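Local coordinates for protein diaminopimelate decarboxylase (PDB 4XG1) that probably catalyses the pyridoxal-phosphate-dependent decarboxylation of meso-2,6-diaminopimelate to L-lysine, the closing step of lysine biosynthesis, at residues D332-P337 and A361-D366; N322-N327 and Y367-S372; K195-H200 and S233-G238. All coordinates share one frame; numbering follows the deposited sequence.

The three contacts show how chemistry follows position in a two-part fold. Interaction 3 is the buried one: two neighbouring parallel strands of the TIM barrel, ending beside the cofactor. Interactions 1 and 2 lie on the other side of the chain's centre, in the domain of the second, mixed sheet. Interaction 2 pairs two strands of that sheet through backbone bonds and branched aliphatic side chains, whereas interaction 1, nested within the chain loop that interaction 2 closes, joins connecting loops near the surface through charges and waters. These two share the chain running through 361-372 and touch where Leu362 CD2 packs on Leu368 CD2. Interaction 3 remains separate, about 16 Å from interaction 2 between nearest atoms.

Interaction 1 (D332-P337 and A361-D366); sequences DGQDRP and ALAEGD
Arg336 and Asp366 meet tip to tip within a salt-bridge network that ties the loop 332-337 to the type II beta turn running from Ala363 to Asp366. The grip is side-on: NE of Arg336 reaches OD2 of Asp366 at 2.9 Å in an almost straight bond (174°), while NH2 of Arg336 reaches OD1 of Asp366, also at 2.9 Å. Both carboxylate oxygens use their syn lone pairs, and the guanidinium and carboxylate are nearly coplanar, 25° apart. Asp332 takes the far end of the guanidinium end-on, NH1 of Arg336 lying 3.0 Å from OD1 of Asp332 and NH2 bonding to OD2. Every guanidinium nitrogen thus has an acidic partner, NH2 having two, and the rotation of the group is likely to be fixed; Tyr330 adds a cation-pi contact. Asp366 OD2 also accepts from the backbone N of Ala363, which approaches from above the carboxylate plane, so one oxygen of Asp366 serves both the arginine and the first residue of the turn, whose O takes the N of Asp366. Likewise Asp332 OD2 takes a second donor, NE2 of Gln334, 3.2 Å away and out of the carboxylate plane. Farther out, one water donates both to Gln334 OE1 and to Glu364 O. The aliphatic part of Arg336 lies against Ala361 and the 362-363 peptide, and OE1 of Gln334 rests 3.7 Å from CB of Ala363.

Interaction 2 (N322-N327 and Y367-S372); sequences NIIPLN and YLVIRS
The backbone N of Arg371 donates to O of Asn322 at 2.8 Å, nearly straight at 175°, and opens an antiparallel ladder between strands 323-325 and 367-371 in the mixed sheet of the second domain. Ile324 and Val369 form the hydrogen-bonded pair, each N giving to the other's O at 2.9 Å; Ile323 with Ile370 and Pro325 with Leu368 are non-hydrogen-bonded pairs. On the face of Ile324, CG1 of this residue sits in the crowded position between its backbone N and carbonyl carbon (chi1 67°), where it meets CB of Val369 at 4.0 Å. CD1 of Ile324 goes on to CD of Arg371 at 3.7 Å, covering the aliphatic part of an arginine whose guanidinium pairs with Asp2. The face of Ile323 is wholly aliphatic across the contact: its CG2 touches CB of Leu368 and its CG1 lies near CG1 of Ile370. Strand 284-294 pairs with the other edge of 367-371, leaving the central strand bonded on both flanks. Beyond Pro325 the chain turns and Leu326 straddles two partners, CD1 resting 4.0 Å from CG2 of Val369 and CD2 reaching CB of Tyr367 at 3.6 Å.

Interaction 3 (K195-H200 and S233-G238); sequences KGVDCH and SHLDLG. With LLP ((2S)-2-amino-6-[[3-hydroxy-2-methyl-5-(phosphonooxymethyl)pyridin-4-yl]methylideneamino]hexanoic acid), chain T; SCN (thiocyanate ion), chain M.
The imidazole of His200 has CA of Gly238 at its edge and, over one face, the pyridine ring of LLP, a separately bound pyridoxal phosphate-lysine adduct; LLP C3 lies 3.5 Å above the imidazole plane over its centre, the two rings nearly parallel. A thiocyanate also lies at the edge, its N atom taking a weak bond from NE2, while ND1 is held by N of Gly239. CG stands anti to the backbone N, chi1 175°, and the ring beyond it lies on the pyridine. An alanine in place of His200 would probably leave the pyridine face that the imidazole covers without its flat partner, and N of Gly239 without its acceptor. The contact joins neighbouring parallel strands of the TIM barrel, which helix 209-227 links in a beta-alpha-beta crossover. His234 shows one face to CA of Gly196, a CH-pi contact with CA 3.9 Å from the ring centroid; a CB on Gly196 would collide with CE1 of His234. Between the two histidines the backbones bond in register, most closely from N of Asp236 to O of Val197 at 2.7 Å, and CG1 of Val197 meets CD1 of Leu235 at 3.5 Å. Asp236 OD1 closes an Asx turn by accepting from N of Gly238 at 2.9 Å. Its OD2 takes a weak bond from Asn124 and has Glu274 as a near neighbour. The buried carboxylates of Asp198 and Asp236 lie side by side, planes 76° apart and no bond between them, OD1 of Asp198 being 3.4 Å from OD1 of Asp236; such closeness is likely to raise the proton affinity of this pair.

Interaction 1 (D332-P337 and A361-D366)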
loop_
_atom_site.group_PDB
_atom_site.type_symbol
_atom_site.label_atom_id
_atom_site.label_comp_id
_atom_site.label_asym_id
_atom_site.label_seq_id
_atom_site.Cartn_x
_atom_site.Cartn_y
_atom_site.Cartn_z
ATOM N N ASP B 332 -11.460 -6.988 -35.452
ATOM C CA ASP B 332 -10.896 -5.740 -35.976
ATOM C C ASP B 332 -9.678 -6.053 -36.829
ATOM O O ASP B 332 -8.983 -5.145 -37.309
ATOM C CB ASP B 332 -10.512 -4.771 -34.829
ATOM C CG ASP B 332 -9.436 -5.338 -33.893
ATOM O OD1 ASP B 332 -9.224 -6.566 -33.903
ATOM O OD2 ASP B 332 -8.815 -4.561 -33.126
ATOM N N GLY B 333 -9.410 -7.345 -36.994
ATOM C CA GLY B 333 -8.335 -7.805 -37.870
ATOM C C GLY B 333 -6.943 -7.351 -37.513
ATOM O O GLY B 333 -6.076 -7.256 -38.384
ATOM N N GLN B 334 -6.701 -7.115 -36.226
ATOM C CA GLN B 334 -5.373 -6.725 -35.766
ATOM C C GLN B 334 -4.539 -7.986 -35.522
ATOM O O GLN B 334 -5.091 -9.036 -35.185
ATOM C CB GLN B 334 -5.459 -5.877 -34.485
ATOM C CG GLN B 334 -4.463 -4.705 -34.510
ATOM C CD GLN B 334 -4.588 -3.633 -33.472
ATOM O OE1 GLN B 334 -3.597 -2.971 -33.178
ATOM N NE2 GLN B 334 -5.778 -3.439 -32.921
ATOM N N ASP B 335 -3.228 -7.884 -35.704
ATOM C CA ASP B 335 -2.354 -9.014 -35.542
ATOM C C ASP B 335 -2.040 -9.274 -34.050
ATOM O O ASP B 335 -1.427 -8.447 -33.388
ATOM C CB ASP B 335 -1.095 -8.732 -36.375
ATOM C CG ASP B 335 0.076 -9.644 -36.036
ATOM O OD1 ASP B 335 0.184 -10.807 -36.532
ATOM O OD2 ASP B 335 0.921 -9.169 -35.272
ATOM N N ARG B 336 -2.461 -10.441 -33.539
ATOM C CA ARG B 336 -2.325 -10.797 -32.124
ATOM C C ARG B 336 -1.625 -12.135 -31.912
ATOM O O ARG B 336 -2.257 -13.137 -31.542
ATOM C CB ARG B 336 -3.693 -10.812 -31.447
ATOM C CG ARG B 336 -4.294 -9.432 -31.327
ATOM C CD ARG B 336 -5.511 -9.412 -30.424
ATOM N NE ARG B 336 -5.983 -8.043 -30.263
ATOM C CZ ARG B 336 -6.819 -7.426 -31.094
ATOM N NH1 ARG B 336 -7.302 -8.053 -32.157
ATOM N NH2 ARG B 336 -7.178 -6.166 -30.859
ATOM N N PRO B 337 -0.300 -12.148 -32.106
ATOM C CA PRO B 337 0.444 -13.381 -31.870
ATOM C C PRO B 337 0.381 -13.796 -30.394
ATOM O O PRO B 337 0.663 -12.979 -29.525
ATOM C CB PRO B 337 1.889 -13.037 -32.305
ATOM C CG PRO B 337 1.964 -11.550 -32.386
ATOM C CD PRO B 337 0.562 -11.032 -32.531
ATOM N N ALA B 361 -2.845 -13.203 -26.250
ATOM C CA ALA B 361 -2.871 -12.678 -27.600
ATOM C C ALA B 361 -3.256 -11.214 -27.509
ATOM O O ALA B 361 -4.443 -10.872 -27.345
ATOM C CB ALA B 361 -3.899 -13.437 -28.431
ATOM N N LEU B 362 -2.248 -10.368 -27.620
ATOM C CA LEU B 362 -2.390 -8.957 -27.314
ATOM C C LEU B 362 -1.945 -8.026 -28.439
ATOM O O LEU B 362 -0.910 -8.238 -29.072
ATOM C CB LEU B 362 -1.505 -8.613 -26.106
ATOM C CG LEU B 362 -1.720 -9.340 -24.787
ATOM C CD1 LEU B 362 -0.751 -8.796 -23.747
ATOM C CD2 LEU B 362 -3.146 -9.209 -24.326
ATOM N N ALA B 363 -2.714 -6.970 -28.665
ATOM C CA ALA B 363 -2.193 -5.802 -29.390
ATOM C C ALA B 363 -2.202 -4.600 -28.449
ATOM O O ALA B 363 -3.086 -4.487 -27.585
ATOM C CB ALA B 363 -3.047 -5.503 -30.604
ATOM N N GLU B 364 -1.241 -3.712 -28.662
ATOM C CA GLU B 364 -1.189 -2.445 -27.977
ATOM C C GLU B 364 -2.532 -1.784 -28.139
ATOM O O GLU B 364 -3.155 -1.897 -29.192
ATOM C CB GLU B 364 -0.070 -1.573 -28.512
ATOM C CG GLU B 364 1.289 -2.241 -28.374
ATOM C CD GLU B 364 2.431 -1.306 -28.643
ATOM O OE1 GLU B 364 2.198 -0.250 -29.266
ATOM O OE2 GLU B 364 3.577 -1.604 -28.243
ATOM N N GLY B 365 -3.041 -1.207 -27.041
ATOM C CA GLY B 365 -4.354 -0.579 -27.016
ATOM C C GLY B 365 -5.436 -1.442 -26.482
ATOM O O GLY B 365 -6.500 -0.958 -26.137
ATOM N N ASP B 366 -5.193 -2.735 -26.390
ATOM C CA ASP B 366 -6.203 -3.661 -25.830
ATOM C C ASP B 366 -6.449 -3.435 -24.327
ATOM O O ASP B 366 -5.537 -3.065 -23.589
ATOM C CB ASP B 366 -5.738 -5.115 -26.014
ATOM C CG ASP B 366 -5.932 -5.632 -27.426
ATOM O OD1 ASP B 366 -6.831 -5.114 -28.130
ATOM O OD2 ASP B 366 -5.175 -6.572 -27.839
HETATM O O HOH W 1 -2.006 -1.211 -31.737
HETATM O O HOH W 2 1.042 -7.536 -31.142
#

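Interaction 2 (N322-N327 and Y367-S372)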
loop_
_atom_site.group_PDB
_atom_site.type_symbol
_atom_site.label_atom_id
_atom_site.label_comp_id
_atom_site.label_asym_id
_atom_site.label_seq_id
_atom_site.Cartn_x
_atom_site.Cartn_y
_atom_site.Cartn_z
ATOM N N ASN B 322 -6.008 -13.978 -11.953
ATOM C CA ASN B 322 -6.219 -14.322 -13.336
ATOM C C ASN B 322 -6.350 -13.031 -14.163
ATOM O O ASN B 322 -6.995 -12.087 -13.734
ATOM C CB ASN B 322 -7.480 -15.187 -13.469
ATOM C CG ASN B 322 -7.602 -15.857 -14.837
ATOM O OD1 ASN B 322 -6.624 -16.061 -15.547
ATOM N ND2 ASN B 322 -8.800 -16.224 -15.183
ATOM N N ILE B 323 -5.739 -13.021 -15.344
ATOM C CA ILE B 323 -5.767 -11.884 -16.247
ATOM C C ILE B 323 -6.295 -12.355 -17.608
ATOM O O ILE B 323 -5.669 -13.193 -18.258
ATOM C CB ILE B 323 -4.383 -11.276 -16.408
ATOM C CG1 ILE B 323 -3.829 -10.883 -15.031
ATOM C CG2 ILE B 323 -4.448 -10.061 -17.322
ATOM C CD1 ILE B 323 -2.425 -10.272 -15.046
ATOM N N ILE B 324 -7.444 -11.810 -18.014
ATOM C CA ILE B 324 -8.167 -12.248 -19.185
ATOM C C ILE B 324 -8.498 -11.080 -20.121
ATOM O O ILE B 324 -8.609 -9.943 -19.681
ATOM C CB ILE B 324 -9.476 -12.947 -18.800
ATOM C CG1 ILE B 324 -10.450 -11.977 -18.159
ATOM C CG2 ILE B 324 -9.172 -14.096 -17.878
ATOM C CD1 ILE B 324 -11.768 -12.614 -17.789
ATOM N N PRO B 325 -8.693 -11.371 -21.427
ATOM C CA PRO B 325 -8.923 -10.313 -22.400
ATOM C C PRO B 325 -10.354 -9.834 -22.335
ATOM O O PRO B 325 -11.215 -10.521 -21.835
ATOM C CB PRO B 325 -8.631 -11.002 -23.747
ATOM C CG PRO B 325 -9.007 -12.418 -23.522
ATOM C CD PRO B 325 -8.675 -12.704 -22.072
ATOM N N LEU B 326 -10.589 -8.644 -22.855
ATOM C CA LEU B 326 -11.913 -8.065 -22.863
ATOM C C LEU B 326 -12.809 -8.720 -23.915
ATOM O O LEU B 326 -14.037 -8.721 -23.787
ATOM C CB LEU B 326 -11.775 -6.573 -23.112
ATOM C CG LEU B 326 -13.003 -5.743 -22.801
ATOM C CD1 LEU B 326 -13.368 -5.836 -21.328
ATOM C CD2 LEU B 326 -12.760 -4.293 -23.191
ATOM N N ASN B 327 -12.184 -9.296 -24.946
ATOM C CA ASN B 327 -12.881 -10.004 -26.022
ATOM C C ASN B 327 -12.162 -11.297 -26.444
ATOM O O ASN B 327 -10.942 -11.295 -26.692
ATOM C CB ASN B 327 -12.997 -9.085 -27.242
ATOM C CG ASN B 327 -14.085 -9.522 -28.207
ATOM O OD1 ASN B 327 -14.729 -10.574 -28.039
ATOM N ND2 ASN B 327 -14.319 -8.702 -29.213
ATOM N N TYR B 367 -7.652 -3.771 -23.892
ATOM C CA TYR B 367 -8.010 -3.780 -22.499
ATOM C C TYR B 367 -7.900 -5.187 -21.887
ATOM O O TYR B 367 -8.347 -6.162 -22.474
ATOM C CB TYR B 367 -9.442 -3.304 -22.330
ATOM C CG TYR B 367 -9.609 -1.852 -22.582
ATOM C CD1 TYR B 367 -8.960 -0.919 -21.791
ATOM C CD2 TYR B 367 -10.438 -1.390 -23.582
ATOM C CE1 TYR B 367 -9.110 0.442 -22.003
ATOM C CE2 TYR B 367 -10.596 -0.034 -23.807
ATOM C CZ TYR B 367 -9.919 0.881 -23.009
ATOM O OH TYR B 367 -10.064 2.231 -23.210
ATOM N N LEU B 368 -7.307 -5.285 -20.699
ATOM C CA LEU B 368 -7.265 -6.530 -19.930
ATOM C C LEU B 368 -8.006 -6.384 -18.622
ATOM O O LEU B 368 -8.162 -5.306 -18.101
ATOM C CB LEU B 368 -5.843 -6.919 -19.629
ATOM C CG LEU B 368 -4.982 -7.247 -20.832
ATOM C CD1 LEU B 368 -3.547 -7.484 -20.435
ATOM C CD2 LEU B 368 -5.551 -8.489 -21.480
ATOM N N VAL B 369 -8.488 -7.500 -18.123
ATOM C CA VAL B 369 -9.322 -7.543 -16.932
ATOM C C VAL B 369 -8.572 -8.440 -15.964
ATOM O O VAL B 369 -8.211 -9.564 -16.304
ATOM C CB VAL B 369 -10.700 -8.131 -17.255
ATOM C CG1 VAL B 369 -11.439 -8.550 -16.012
ATOM C CG2 VAL B 369 -11.521 -7.133 -18.040
ATOM N N ILE B 370 -8.338 -7.928 -14.759
ATOM C CA ILE B 370 -7.685 -8.680 -13.694
ATOM C C ILE B 370 -8.795 -9.093 -12.795
ATOM O O ILE B 370 -9.521 -8.239 -12.262
ATOM C CB ILE B 370 -6.712 -7.791 -12.934
ATOM C CG1 ILE B 370 -5.737 -7.218 -13.946
ATOM C CG2 ILE B 370 -5.949 -8.567 -11.888
ATOM C CD1 ILE B 370 -5.082 -5.963 -13.470
ATOM N N ARG B 371 -8.945 -10.402 -12.633
ATOM C CA ARG B 371 -10.061 -10.899 -11.869
ATOM C C ARG B 371 -9.754 -10.980 -10.388
ATOM O O ARG B 371 -8.599 -10.991 -9.990
ATOM C CB ARG B 371 -10.490 -12.245 -12.395
ATOM C CG ARG B 371 -11.182 -12.156 -13.744
ATOM C CD ARG B 371 -11.898 -13.446 -14.156
ATOM N NE ARG B 371 -12.404 -14.205 -13.006
ATOM C CZ ARG B 371 -13.589 -14.039 -12.404
ATOM N NH1 ARG B 371 -14.460 -13.117 -12.830
ATOM N NH2 ARG B 371 -13.886 -14.795 -11.334
ATOM N N SER B 372 -10.802 -11.017 -9.587
ATOM C CA SER B 372 -10.712 -11.329 -8.178
ATOM C C SER B 372 -10.058 -10.235 -7.400
ATOM O O SER B 372 -9.244 -10.486 -6.500
ATOM C CB SER B 372 -9.941 -12.637 -7.952
ATOM O OG SER B 372 -10.355 -13.637 -8.861
HETATM O O HOH W 3 -8.578 -14.665 -10.180
#

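Interaction 3 (K195-H200 and S233-G238)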
loop_
_atom_site.group_PDB
_atom_site.type_symbol
_atom_site.label_atom_id
_atom_site.label_comp_id
_atom_site.label_asym_id
_atom_site.label_seq_id
_atom_site.Cartn_x
_atom_site.Cartn_y
_atom_site.Cartn_z
ATOM N N LYS B 195 -19.693 -9.952 26.795
ATOM C CA LYS B 195 -20.788 -10.409 25.938
ATOM C C LYS B 195 -20.468 -11.613 25.118
ATOM O O LYS B 195 -21.394 -12.346 24.717
ATOM C CB LYS B 195 -21.218 -9.302 24.974
ATOM C CG LYS B 195 -21.575 -8.001 25.682
ATOM C CD LYS B 195 -22.828 -8.139 26.541
ATOM C CE LYS B 195 -24.075 -7.897 25.721
ATOM N NZ LYS B 195 -25.279 -8.098 26.573
ATOM N N GLY B 196 -19.183 -11.845 24.837
ATOM C CA GLY B 196 -18.866 -12.864 23.852
ATOM C C GLY B 196 -17.494 -13.451 23.876
ATOM O O GLY B 196 -16.642 -13.096 24.687
ATOM N N VAL B 197 -17.314 -14.400 22.964
ATOM C CA VAL B 197 -16.010 -14.961 22.656
ATOM C C VAL B 197 -15.747 -14.783 21.172
ATOM O O VAL B 197 -16.626 -15.026 20.323
ATOM C CB VAL B 197 -15.975 -16.441 23.050
ATOM C CG1 VAL B 197 -14.820 -17.189 22.374
ATOM C CG2 VAL B 197 -15.832 -16.536 24.556
ATOM N N ASP B 198 -14.511 -14.430 20.850
ATOM C CA ASP B 198 -14.130 -14.127 19.468
ATOM C C ASP B 198 -12.856 -14.847 19.027
ATOM O O ASP B 198 -11.967 -15.131 19.833
ATOM C CB ASP B 198 -13.931 -12.605 19.358
ATOM C CG ASP B 198 -13.282 -12.185 18.061
ATOM O OD1 ASP B 198 -13.915 -12.348 16.978
ATOM O OD2 ASP B 198 -12.130 -11.703 18.152
ATOM N N CYS B 199 -12.790 -15.170 17.741
ATOM C CA CYS B 199 -11.550 -15.578 17.155
ATOM C C CYS B 199 -11.458 -15.291 15.656
ATOM O O CYS B 199 -12.484 -15.130 14.962
ATOM C CB CYS B 199 -11.313 -17.057 17.381
ATOM S SG CYS B 199 -12.332 -18.054 16.265
ATOM N N HIS B 200 -10.219 -15.235 15.167
ATOM C CA HIS B 200 -9.998 -15.180 13.748
ATOM C C HIS B 200 -8.703 -15.958 13.450
ATOM O O HIS B 200 -7.675 -15.589 13.949
ATOM C CB HIS B 200 -9.941 -13.715 13.269
ATOM C CG HIS B 200 -9.606 -13.574 11.823
ATOM N ND1 HIS B 200 -10.555 -13.665 10.834
ATOM C CD2 HIS B 200 -8.426 -13.388 11.191
ATOM C CE1 HIS B 200 -9.982 -13.563 9.650
ATOM N NE2 HIS B 200 -8.689 -13.367 9.838
ATOM N N SER B 233 -22.998 -14.457 25.526
ATOM C CA SER B 233 -24.195 -14.223 24.686
ATOM C C SER B 233 -23.970 -14.556 23.214
ATOM O O SER B 233 -24.921 -14.935 22.494
ATOM C CB SER B 233 -24.648 -12.771 24.798
ATOM O OG SER B 233 -24.436 -12.290 26.116
ATOM N N HIS B 234 -22.722 -14.387 22.751
ATOM C CA HIS B 234 -22.374 -14.713 21.342
ATOM C C HIS B 234 -20.948 -15.230 21.166
ATOM O O HIS B 234 -20.061 -14.997 21.998
ATOM C CB HIS B 234 -22.604 -13.501 20.422
ATOM C CG HIS B 234 -21.692 -12.346 20.701
ATOM N ND1 HIS B 234 -20.404 -12.276 20.207
ATOM C CD2 HIS B 234 -21.876 -11.216 21.437
ATOM C CE1 HIS B 234 -19.825 -11.172 20.646
ATOM N NE2 HIS B 234 -20.701 -10.504 21.382
ATOM N N LEU B 235 -20.780 -15.946 20.063
ATOM C CA LEU B 235 -19.504 -16.477 19.644
ATOM C C LEU B 235 -19.197 -15.996 18.239
ATOM O O LEU B 235 -19.957 -16.276 17.291
ATOM C CB LEU B 235 -19.562 -17.996 19.614
ATOM C CG LEU B 235 -18.299 -18.691 19.088
ATOM C CD1 LEU B 235 -17.140 -18.515 20.049
ATOM C CD2 LEU B 235 -18.611 -20.155 18.860
ATOM N N ASP B 236 -18.090 -15.270 18.116
ATOM C CA ASP B 236 -17.670 -14.672 16.849
ATOM C C ASP B 236 -16.536 -15.519 16.244
ATOM O O ASP B 236 -15.452 -15.642 16.808
ATOM C CB ASP B 236 -17.204 -13.229 17.131
ATOM C CG ASP B 236 -16.883 -12.440 15.848
ATOM O OD1 ASP B 236 -16.413 -13.010 14.841
ATOM O OD2 ASP B 236 -17.004 -11.209 15.894
ATOM N N LEU B 237 -16.798 -16.098 15.099
ATOM C CA LEU B 237 -15.849 -16.978 14.444
ATOM C C LEU B 237 -14.950 -16.342 13.368
ATOM O O LEU B 237 -14.273 -17.037 12.617
ATOM C CB LEU B 237 -16.625 -18.134 13.824
ATOM C CG LEU B 237 -17.297 -18.985 14.886
ATOM C CD1 LEU B 237 -18.195 -20.026 14.232
ATOM C CD2 LEU B 237 -16.253 -19.652 15.787
ATOM N N GLY B 238 -14.932 -15.018 13.311
ATOM C CA GLY B 238 -14.080 -14.291 12.403
ATOM C C GLY B 238 -14.421 -14.579 10.971
ATOM O O GLY B 238 -15.551 -14.994 10.659
HETATM N N1 LLP T . -11.858 -10.498 10.954
HETATM C C2 LLP T . -10.640 -10.141 11.378
HETATM C "C2'" LLP T . -10.418 -9.889 12.848
HETATM C C3 LLP T . -9.574 -9.986 10.371
HETATM O O3 LLP T . -8.318 -9.656 10.751
HETATM C C4 LLP T . -9.873 -10.250 8.959
HETATM C "C4'" LLP T . -8.852 -10.155 7.869
HETATM C C5 LLP T . -11.256 -10.640 8.618
HETATM C C6 LLP T . -12.179 -10.723 9.651
HETATM C "C5'" LLP T . -11.700 -10.916 7.208
HETATM O OP4 LLP T . -11.018 -11.954 6.623
HETATM P P LLP T . -11.344 -12.511 5.156
HETATM O OP1 LLP T . -11.426 -11.257 4.298
HETATM O OP2 LLP T . -10.262 -13.563 4.814
HETATM O OP3 LLP T . -12.615 -13.376 5.251
HETATM N N LLP T . -4.432 -8.042 2.654
HETATM C CA LLP T . -4.583 -9.554 2.656
HETATM C CB LLP T . -5.820 -9.984 3.436
HETATM C CG LLP T . -5.598 -10.384 4.882
HETATM C CD LLP T . -6.581 -9.722 5.822
HETATM C CE LLP T . -6.457 -10.326 7.234
HETATM N NZ LLP T . -7.466 -9.951 8.245
HETATM C C LLP T . -4.780 -10.021 1.234
HETATM O O LLP T . -4.898 -9.231 0.313
HETATM O OXT LLP T . -4.849 -11.203 0.938
HETATM S S SCN M . -4.865 -13.385 11.284
HETATM C C SCN M . -5.266 -13.072 9.846
HETATM N N SCN M . -5.617 -12.915 8.753
#